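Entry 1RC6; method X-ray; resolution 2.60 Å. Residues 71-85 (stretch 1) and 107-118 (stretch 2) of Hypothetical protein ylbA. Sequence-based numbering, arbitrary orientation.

Stretch 1 (71-85) GNQQGFGGEGIETFL
Stretch 2 107-118: GYLYCPPGSLMT

How do the two backbones run against each other? Strands 81-85 and 107-111 lie antiparallel, their axes 177° apart in direction and 4.7 Å apart at closest approach. T83 and C111 form a hydrogen-bonded pair, with T83 N to C111 O at 3.1 Å and C111 N to T83 O at 3.0 Å. L85 and L109 form the next, with L85 N to L109 O at 2.8 Å and L109 N to L85 O at 3.0 Å. Between them F84 and Y110 are a non-hydrogen-bonded pair, their CA atoms 4.4 Å apart. Strand phi/psi values are extended, for example -133/165 at T83, -150/133 at F84 and -108/139 at Y110.

What continues the contact beyond the strands? Each stretch bends through a type II turn, G78 to I81 and P112 to S115, and the turns lie side by side: G114 N makes a weak hydrogen bond to G78 O at 3.4 Å, and P113 CA approaches I81 O at 3.2 Å. G80 (67/13) and G114 (90/-38) supply the positive phi at the third position of each turn. Farther along, F76 N donates to M117 O at 2.5 Å, a short, nearly straight bond. G75 (114/113) packs beside L116, where a CB would come within 3.0 Å of L116 CD2. L116 has chi1 -94°, between wells, and chi2 p, which leaves L116 CD1 3.3 Å from G78 N; T118 is p, with T118 CG2 3.4 Å from G75 N and T118 CA 3.1 Å from N72 O. The N72 side chain (chi1 t, chi2 -56°) holds this loop, its OD1 accepting from G75 N at 2.8 Å and weakly from Q74 N at 2.9 Å.

Which side chains meet on the face carrying F84 and Y110? Both are t at chi1, with chi2 -84° and -82°. Y110 leans diagonally, toward the C-terminal end of its own strand, to reach E82 (chi1 p, chi2 t, chi3 -36°), and Y110 OH donates to E82 OE1 at 2.6 Å. F84 takes Y110 CB at its ring edge, 4.3 Å from F84 CD2, while F84 CE2 lies 3.9 Å from CD2 of Y108, a p rotamer.

How does M117 fit against the opposite face, where T83, L85, L109 and C111 point? Its chi angles (t, t, m) extend the chain and then turn the terminal methyl, so that M117 CE lies 3.3 Å from T83 OG1. M117 SD sits 4.4 Å from F76 CD2, oblique to that ring. T83 is p, placing OG1 3.5 Å from C111 CB. L85 is t at both chi angles, and its CB meets M117 SD at 3.9 Å; L109 is t then p (63°), and C111 is m.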

# COMPACT_ATOMS: atom_id res chain seq x y z
N GLY A 71 -13.61 1.19 -11.37
CA GLY A 71 -12.80 2.28 -10.89
C GLY A 71 -13.69 3.22 -10.13
O GLY A 71 -14.77 2.84 -9.65
N ASN A 72 -13.24 4.47 -10.00
CA ASN A 72 -14.01 5.47 -9.29
C ASN A 72 -13.95 6.75 -10.09
O ASN A 72 -12.91 7.39 -10.19
CB ASN A 72 -13.44 5.69 -7.89
CG ASN A 72 -14.31 6.58 -7.04
OD1 ASN A 72 -14.62 7.71 -7.42
ND2 ASN A 72 -14.72 6.07 -5.88
N GLN A 73 -15.09 7.10 -10.66
CA GLN A 73 -15.22 8.28 -11.48
C GLN A 73 -15.73 9.45 -10.65
O GLN A 73 -15.78 10.58 -11.11
CB GLN A 73 -16.17 7.99 -12.63
CG GLN A 73 -15.75 6.82 -13.49
CD GLN A 73 -14.66 7.18 -14.47
OE1 GLN A 73 -13.63 7.74 -14.09
NE2 GLN A 73 -14.87 6.86 -15.74
N GLN A 74 -16.11 9.16 -9.42
CA GLN A 74 -16.64 10.17 -8.54
C GLN A 74 -15.58 11.04 -7.87
O GLN A 74 -15.84 12.19 -7.56
CB GLN A 74 -17.49 9.51 -7.47
CG GLN A 74 -17.93 10.43 -6.35
CD GLN A 74 -18.82 9.71 -5.35
OE1 GLN A 74 -19.82 9.11 -5.73
NE2 GLN A 74 -18.45 9.77 -4.08
N GLY A 75 -14.40 10.49 -7.66
CA GLY A 75 -13.36 11.26 -7.00
C GLY A 75 -13.07 10.63 -5.65
O GLY A 75 -13.91 10.65 -4.75
N PHE A 76 -11.86 10.07 -5.52
CA PHE A 76 -11.46 9.38 -4.31
C PHE A 76 -11.07 10.24 -3.11
O PHE A 76 -11.58 10.01 -2.00
CB PHE A 76 -10.32 8.41 -4.63
CG PHE A 76 -9.78 7.69 -3.43
CD1 PHE A 76 -10.64 7.03 -2.55
CD2 PHE A 76 -8.41 7.66 -3.17
CE1 PHE A 76 -10.14 6.34 -1.44
CE2 PHE A 76 -7.90 6.98 -2.06
CZ PHE A 76 -8.76 6.32 -1.19
N GLY A 77 -10.18 11.20 -3.30
CA GLY A 77 -9.75 12.01 -2.16
C GLY A 77 -10.74 12.56 -1.12
O GLY A 77 -11.63 11.87 -0.63
N GLY A 78 -10.55 13.84 -0.77
CA GLY A 78 -11.39 14.50 0.22
C GLY A 78 -10.63 15.66 0.83
O GLY A 78 -9.40 15.70 0.73
N GLU A 79 -11.32 16.60 1.45
CA GLU A 79 -10.65 17.76 2.05
C GLU A 79 -9.67 17.38 3.15
O GLU A 79 -10.00 16.62 4.06
CB GLU A 79 -11.68 18.76 2.60
CG GLU A 79 -12.36 19.60 1.53
CD GLU A 79 -11.36 20.39 0.69
OE1 GLU A 79 -10.62 21.21 1.28
OE2 GLU A 79 -11.31 20.18 -0.55
N GLY A 80 -8.46 17.93 3.07
CA GLY A 80 -7.45 17.64 4.07
C GLY A 80 -6.98 16.19 4.03
O GLY A 80 -6.29 15.72 4.93
N ILE A 81 -7.34 15.48 2.97
CA ILE A 81 -6.99 14.08 2.82
C ILE A 81 -6.05 13.87 1.65
O ILE A 81 -6.35 14.29 0.54
CB ILE A 81 -8.27 13.25 2.60
CG1 ILE A 81 -9.07 13.22 3.91
CG2 ILE A 81 -7.92 11.86 2.09
CD1 ILE A 81 -10.38 12.52 3.78
N GLU A 82 -4.91 13.22 1.90
CA GLU A 82 -3.96 12.93 0.83
C GLU A 82 -4.13 11.46 0.43
O GLU A 82 -4.50 10.62 1.27
CB GLU A 82 -2.51 13.21 1.29
CG GLU A 82 -2.05 12.39 2.48
CD GLU A 82 -0.69 12.85 3.01
OE1 GLU A 82 0.19 13.25 2.21
OE2 GLU A 82 -0.48 12.80 4.24
N THR A 83 -3.89 11.13 -0.84
CA THR A 83 -4.07 9.76 -1.30
C THR A 83 -2.93 9.26 -2.12
O THR A 83 -2.11 10.04 -2.59
CB THR A 83 -5.34 9.62 -2.14
OG1 THR A 83 -5.21 10.40 -3.33
CG2 THR A 83 -6.56 10.08 -1.36
N PHE A 84 -2.88 7.95 -2.30
CA PHE A 84 -1.82 7.31 -3.07
C PHE A 84 -2.34 6.05 -3.74
O PHE A 84 -2.99 5.23 -3.09
CB PHE A 84 -0.64 6.97 -2.15
CG PHE A 84 0.44 6.15 -2.81
CD1 PHE A 84 0.33 4.77 -2.87
CD2 PHE A 84 1.55 6.77 -3.38
CE1 PHE A 84 1.31 4.01 -3.50
CE2 PHE A 84 2.54 6.02 -4.01
CZ PHE A 84 2.42 4.64 -4.07
N LEU A 85 -2.05 5.89 -5.02
CA LEU A 85 -2.51 4.72 -5.76
C LEU A 85 -1.32 4.01 -6.39
O LEU A 85 -0.40 4.64 -6.87
CB LEU A 85 -3.51 5.15 -6.84
CG LEU A 85 -4.07 4.08 -7.80
CD1 LEU A 85 -5.28 4.63 -8.54
CD2 LEU A 85 -3.00 3.64 -8.77
N GLY A 107 2.94 1.55 -12.01
CA GLY A 107 2.58 2.95 -12.11
C GLY A 107 1.99 3.42 -10.81
O GLY A 107 1.25 2.68 -10.16
N TYR A 108 2.30 4.65 -10.40
CA TYR A 108 1.77 5.17 -9.16
C TYR A 108 1.34 6.62 -9.29
O TYR A 108 1.78 7.34 -10.19
CB TYR A 108 2.80 5.06 -8.04
CG TYR A 108 4.00 5.98 -8.17
CD1 TYR A 108 5.09 5.65 -8.97
CD2 TYR A 108 4.07 7.17 -7.44
CE1 TYR A 108 6.22 6.47 -9.04
CE2 TYR A 108 5.18 8.00 -7.50
CZ TYR A 108 6.26 7.64 -8.30
OH TYR A 108 7.37 8.46 -8.33
N LEU A 109 0.47 7.04 -8.37
CA LEU A 109 -0.02 8.41 -8.35
C LEU A 109 -0.33 8.89 -6.93
O LEU A 109 -1.15 8.31 -6.22
CB LEU A 109 -1.29 8.54 -9.19
CG LEU A 109 -1.99 9.90 -9.01
CD1 LEU A 109 -1.08 11.01 -9.49
CD2 LEU A 109 -3.29 9.92 -9.78
N TYR A 110 0.33 9.98 -6.54
CA TYR A 110 0.11 10.59 -5.23
C TYR A 110 -0.64 11.90 -5.44
O TYR A 110 -0.36 12.66 -6.36
CB TYR A 110 1.43 10.88 -4.51
CG TYR A 110 1.25 11.80 -3.31
CD1 TYR A 110 1.17 13.17 -3.48
CD2 TYR A 110 1.02 11.28 -2.03
CE1 TYR A 110 0.85 14.02 -2.41
CE2 TYR A 110 0.72 12.11 -0.96
CZ TYR A 110 0.63 13.48 -1.16
OH TYR A 110 0.28 14.31 -0.12
N CYS A 111 -1.60 12.18 -4.57
CA CYS A 111 -2.36 13.42 -4.64
C CYS A 111 -2.34 14.16 -3.32
O CYS A 111 -2.68 13.60 -2.27
CB CYS A 111 -3.83 13.15 -5.01
SG CYS A 111 -4.11 12.62 -6.71
N PRO A 112 -1.92 15.44 -3.34
CA PRO A 112 -1.89 16.22 -2.10
C PRO A 112 -3.32 16.39 -1.64
O PRO A 112 -4.25 16.07 -2.36
CB PRO A 112 -1.26 17.54 -2.53
CG PRO A 112 -1.74 17.68 -3.95
CD PRO A 112 -1.51 16.28 -4.48
N PRO A 113 -3.52 16.90 -0.42
CA PRO A 113 -4.85 17.13 0.15
C PRO A 113 -5.75 17.93 -0.77
O PRO A 113 -5.31 18.89 -1.39
CB PRO A 113 -4.55 17.90 1.42
CG PRO A 113 -3.20 17.42 1.80
CD PRO A 113 -2.47 17.38 0.49
N GLY A 114 -7.00 17.51 -0.87
CA GLY A 114 -7.95 18.23 -1.70
C GLY A 114 -8.08 17.79 -3.14
O GLY A 114 -9.18 17.78 -3.69
N SER A 115 -6.96 17.43 -3.77
CA SER A 115 -7.00 17.02 -5.16
C SER A 115 -7.60 15.64 -5.37
O SER A 115 -6.88 14.65 -5.43
CB SER A 115 -5.60 17.05 -5.77
OG SER A 115 -5.11 18.38 -5.82
N LEU A 116 -8.93 15.59 -5.46
CA LEU A 116 -9.63 14.34 -5.71
C LEU A 116 -8.99 13.58 -6.86
O LEU A 116 -8.47 14.17 -7.81
CB LEU A 116 -11.08 14.64 -6.06
CG LEU A 116 -12.07 14.60 -4.90
CD1 LEU A 116 -11.44 15.18 -3.65
CD2 LEU A 116 -13.34 15.33 -5.32
N MET A 117 -9.05 12.26 -6.77
CA MET A 117 -8.47 11.39 -7.77
C MET A 117 -9.56 10.50 -8.36
O MET A 117 -10.49 10.10 -7.65
CB MET A 117 -7.39 10.52 -7.12
CG MET A 117 -7.01 9.28 -7.88
SD MET A 117 -6.12 8.05 -6.86
CE MET A 117 -4.68 9.02 -6.28
N THR A 118 -9.48 10.22 -9.65
CA THR A 118 -10.44 9.33 -10.29
C THR A 118 -9.61 8.34 -11.07
O THR A 118 -8.49 8.64 -11.45
CB THR A 118 -11.40 10.06 -11.24
OG1 THR A 118 -10.66 10.91 -12.12
CG2 THR A 118 -12.42 10.88 -10.44